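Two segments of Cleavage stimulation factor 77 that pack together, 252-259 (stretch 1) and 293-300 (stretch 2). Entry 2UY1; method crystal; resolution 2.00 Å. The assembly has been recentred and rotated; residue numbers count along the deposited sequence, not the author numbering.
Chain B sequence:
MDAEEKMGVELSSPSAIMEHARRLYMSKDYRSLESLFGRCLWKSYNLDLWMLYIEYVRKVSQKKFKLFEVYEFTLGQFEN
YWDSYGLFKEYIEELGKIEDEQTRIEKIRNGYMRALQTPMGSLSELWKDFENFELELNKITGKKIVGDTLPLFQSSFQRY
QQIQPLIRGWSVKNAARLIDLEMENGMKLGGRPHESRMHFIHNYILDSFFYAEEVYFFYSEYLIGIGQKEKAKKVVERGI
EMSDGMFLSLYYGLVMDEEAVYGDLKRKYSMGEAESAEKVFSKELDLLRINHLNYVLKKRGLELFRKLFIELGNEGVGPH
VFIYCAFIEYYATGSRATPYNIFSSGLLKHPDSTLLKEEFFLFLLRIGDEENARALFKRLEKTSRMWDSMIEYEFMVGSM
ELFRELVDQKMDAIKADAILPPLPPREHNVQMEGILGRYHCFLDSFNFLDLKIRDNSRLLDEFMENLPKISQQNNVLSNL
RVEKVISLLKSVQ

Stretch 1 (252-259) YGLVMDEE
Stretch 2 (293-300) LNYVLKKR

A single tyrosine on a helix, Tyr295, is received by the end of another helix and the loop that follows it, its ring lined by backbone and leucine and its hydroxyl bound by an acid. Stretch 1 is helical through Val255 (phi/psi near -60/-50, drifting to -83/-34). Met256, at -101/8, is the first residue to leave helical values, Asp257 takes a left-handed 62/56, Glu258 is extended at -128/84, and Glu259 returns to -60/-21. Two backbone hydrogen bonds fix this turn: Met256 N to Tyr252 O at 3.1 Å and Glu258 N to Gly253 O at 3.0 Å. Stretch 2 is helical, with i to i+4 bonds such as Lys299 N to Tyr295 O at 2.9 Å. The backbones come closest at Leu254 and Tyr295, whose CA atoms lie 5.9 Å apart; the contact buries 406 Å² in all.

Tyr295 contributes the largest share. Its CA-to-CB bond points toward stretch 1, and chi1 171° (t) with chi2 98° extends the ring along the turn. Gly253 O lies at the ring edge, 3.4 Å from Tyr295 CE1. Gly253 has no side chain, and an ideal CB there would sit 4.8 Å from Tyr295 CD1. Glu259 CA covers one face of the ring. Tyr295 OH donates a hydrogen bond to Asp257 OD1 at 2.7 Å, although the position of that oxygen is less certain because it is modelled too close to Lys299. With chi1 -165° (t), Asp257 has its carboxylate at the hydroxyl although its CA-to-CB bond points sideways.

A water joins the same hydroxyl to Glu259, donating to Tyr295 OH at 3.0 Å and to Glu259 OE1 at 2.8 Å. Glu259 is extended (chi1 -158°, chi2 175°, both t), which lets its carboxylate reach past the ring: Glu259 OE2 is 3.5 Å from Val296 CG2.

Leu254 supplies the apolar part. With chi1 -173° (t) and chi2 60° (p), its end comes nearer than its sideways CB: Leu254 CD1 is 4.1 Å from Tyr295 CA and 4.5 Å from Tyr295 CD1, and Asn294 ND2 lies 3.7 Å from Leu254 CD2 and 3.9 Å from Leu254 CD1. Asn294 (chi1 177°, t) accepts a hydrogen bond within its own helix, Lys298 NZ to Asn294 OD1 at 3.1 Å, and the end of Lys298 leads away from the contact. At the exposed margin Lys299 NZ stays 4.5 Å from Asp257 OD2, an attraction of opposite charges beyond salt-bridge range. Val255 and Met256 point away and are buried elsewhere in the structure.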

# COMPACT_ATOMS: atom_id res chain seq x y z
N TYR B 252 -22.13 -19.19 16.34
CA TYR B 252 -23.37 -19.64 17.02
C TYR B 252 -24.61 -18.78 16.65
O TYR B 252 -25.58 -19.29 16.18
CB TYR B 252 -23.12 -19.63 18.55
CG TYR B 252 -24.20 -20.33 19.40
CD1 TYR B 252 -24.43 -21.71 19.30
CD2 TYR B 252 -24.95 -19.61 20.34
CE1 TYR B 252 -25.44 -22.34 20.09
CE2 TYR B 252 -25.95 -20.22 21.13
CZ TYR B 252 -26.19 -21.58 21.01
OH TYR B 252 -27.17 -22.19 21.83
N GLY B 253 -24.55 -17.47 16.79
CA GLY B 253 -25.75 -16.68 16.47
C GLY B 253 -26.19 -16.92 15.03
O GLY B 253 -27.35 -17.23 14.76
N LEU B 254 -25.25 -16.79 14.10
CA LEU B 254 -25.61 -16.85 12.70
C LEU B 254 -25.90 -18.26 12.17
O LEU B 254 -26.85 -18.45 11.43
CB LEU B 254 -24.55 -16.16 11.82
CG LEU B 254 -24.88 -16.00 10.33
CD1 LEU B 254 -26.15 -15.18 10.03
CD2 LEU B 254 -23.61 -15.43 9.61
N VAL B 255 -25.03 -19.20 12.46
CA VAL B 255 -25.09 -20.52 11.79
C VAL B 255 -26.13 -21.42 12.50
O VAL B 255 -26.83 -22.22 11.86
CB VAL B 255 -23.69 -21.19 11.82
CG1 VAL B 255 -23.74 -22.71 11.59
CG2 VAL B 255 -22.74 -20.51 10.81
N MET B 256 -26.23 -21.23 13.81
CA MET B 256 -27.16 -22.03 14.64
C MET B 256 -28.45 -21.30 15.01
O MET B 256 -29.22 -21.83 15.82
CB MET B 256 -26.45 -22.46 15.91
CG MET B 256 -25.11 -23.02 15.66
SD MET B 256 -25.29 -24.57 14.84
CE MET B 256 -23.58 -25.14 14.75
N ASP B 257 -28.68 -20.12 14.43
CA ASP B 257 -29.94 -19.38 14.49
C ASP B 257 -30.34 -18.98 15.92
O ASP B 257 -31.47 -19.26 16.36
CB ASP B 257 -31.04 -20.20 13.81
CG ASP B 257 -32.29 -19.38 13.50
OD1 ASP B 257 -32.24 -18.15 13.64
OD2 ASP B 257 -33.35 -19.98 13.13
N GLU B 258 -29.45 -18.27 16.60
CA GLU B 258 -29.69 -17.84 18.00
C GLU B 258 -29.48 -16.33 18.21
O GLU B 258 -28.39 -15.91 18.69
CB GLU B 258 -28.78 -18.63 18.92
CG GLU B 258 -29.11 -20.09 19.06
CD GLU B 258 -30.42 -20.36 19.84
OE1 GLU B 258 -30.74 -19.58 20.80
OE2 GLU B 258 -31.11 -21.34 19.48
N GLU B 259 -30.52 -15.52 17.92
CA GLU B 259 -30.45 -14.03 17.94
C GLU B 259 -30.09 -13.48 19.31
O GLU B 259 -29.61 -12.34 19.44
CB GLU B 259 -31.78 -13.40 17.46
CG GLU B 259 -31.64 -11.97 16.97
CD GLU B 259 -32.88 -11.32 16.39
OE1 GLU B 259 -33.87 -12.00 16.02
OE2 GLU B 259 -32.85 -10.07 16.24
N LEU B 293 -26.98 -6.90 12.93
CA LEU B 293 -27.65 -6.42 11.71
C LEU B 293 -27.60 -7.42 10.58
O LEU B 293 -28.61 -7.59 9.87
CB LEU B 293 -27.09 -5.05 11.21
CG LEU B 293 -27.47 -3.81 12.04
CD1 LEU B 293 -26.54 -2.65 11.68
CD2 LEU B 293 -28.90 -3.39 11.83
N ASN B 294 -26.43 -8.06 10.39
CA ASN B 294 -26.23 -9.08 9.34
C ASN B 294 -27.13 -10.26 9.51
O ASN B 294 -27.72 -10.77 8.52
CB ASN B 294 -24.79 -9.64 9.30
CG ASN B 294 -24.62 -10.74 8.24
OD1 ASN B 294 -24.73 -10.50 7.05
ND2 ASN B 294 -24.35 -11.95 8.68
N TYR B 295 -27.22 -10.70 10.77
CA TYR B 295 -28.15 -11.77 11.19
C TYR B 295 -29.58 -11.44 10.75
O TYR B 295 -30.27 -12.26 10.10
CB TYR B 295 -28.09 -12.01 12.72
CG TYR B 295 -29.19 -12.96 13.23
CD1 TYR B 295 -28.93 -14.32 13.46
CD2 TYR B 295 -30.52 -12.51 13.39
CE1 TYR B 295 -29.96 -15.19 13.91
CE2 TYR B 295 -31.56 -13.43 13.75
CZ TYR B 295 -31.26 -14.73 14.04
OH TYR B 295 -32.28 -15.61 14.46
N VAL B 296 -30.03 -10.24 11.10
CA VAL B 296 -31.37 -9.81 10.81
C VAL B 296 -31.63 -9.65 9.33
O VAL B 296 -32.68 -10.04 8.87
CB VAL B 296 -31.78 -8.56 11.62
CG1 VAL B 296 -33.15 -8.05 11.17
CG2 VAL B 296 -31.82 -8.88 13.08
N LEU B 297 -30.68 -9.08 8.56
CA LEU B 297 -30.79 -9.02 7.12
C LEU B 297 -30.96 -10.40 6.53
O LEU B 297 -31.74 -10.62 5.60
CB LEU B 297 -29.50 -8.38 6.51
CG LEU B 297 -29.44 -8.14 5.01
CD1 LEU B 297 -30.60 -7.28 4.45
CD2 LEU B 297 -28.04 -7.55 4.54
N LYS B 298 -30.17 -11.33 7.00
CA LYS B 298 -30.26 -12.68 6.47
C LYS B 298 -31.56 -13.41 6.83
O LYS B 298 -32.11 -14.15 6.00
CB LYS B 298 -29.05 -13.52 6.90
CG LYS B 298 -27.69 -12.99 6.33
CD LYS B 298 -27.43 -13.55 4.95
CE LYS B 298 -26.22 -12.86 4.27
NZ LYS B 298 -26.17 -11.40 4.51
N LYS B 299 -32.01 -13.25 8.07
CA LYS B 299 -33.09 -14.12 8.58
C LYS B 299 -34.48 -13.52 8.28
O LYS B 299 -35.47 -14.27 8.10
CB LYS B 299 -32.84 -14.55 10.03
CG LYS B 299 -34.00 -15.39 10.65
CD LYS B 299 -33.57 -16.47 11.71
CE LYS B 299 -34.79 -17.23 12.30
NZ LYS B 299 -36.14 -16.69 11.84
N ARG B 300 -34.52 -12.20 8.10
CA ARG B 300 -35.74 -11.40 8.11
C ARG B 300 -35.89 -10.44 6.93
O ARG B 300 -37.01 -10.04 6.58
CB ARG B 300 -35.76 -10.55 9.35
CG ARG B 300 -35.67 -11.31 10.65
CD ARG B 300 -36.73 -12.41 10.82
NE ARG B 300 -36.72 -12.93 12.20
CZ ARG B 300 -37.41 -14.00 12.61
NH1 ARG B 300 -38.15 -14.69 11.75
NH2 ARG B 300 -37.36 -14.39 13.87
O HOH W 1 -34.63 -14.65 15.98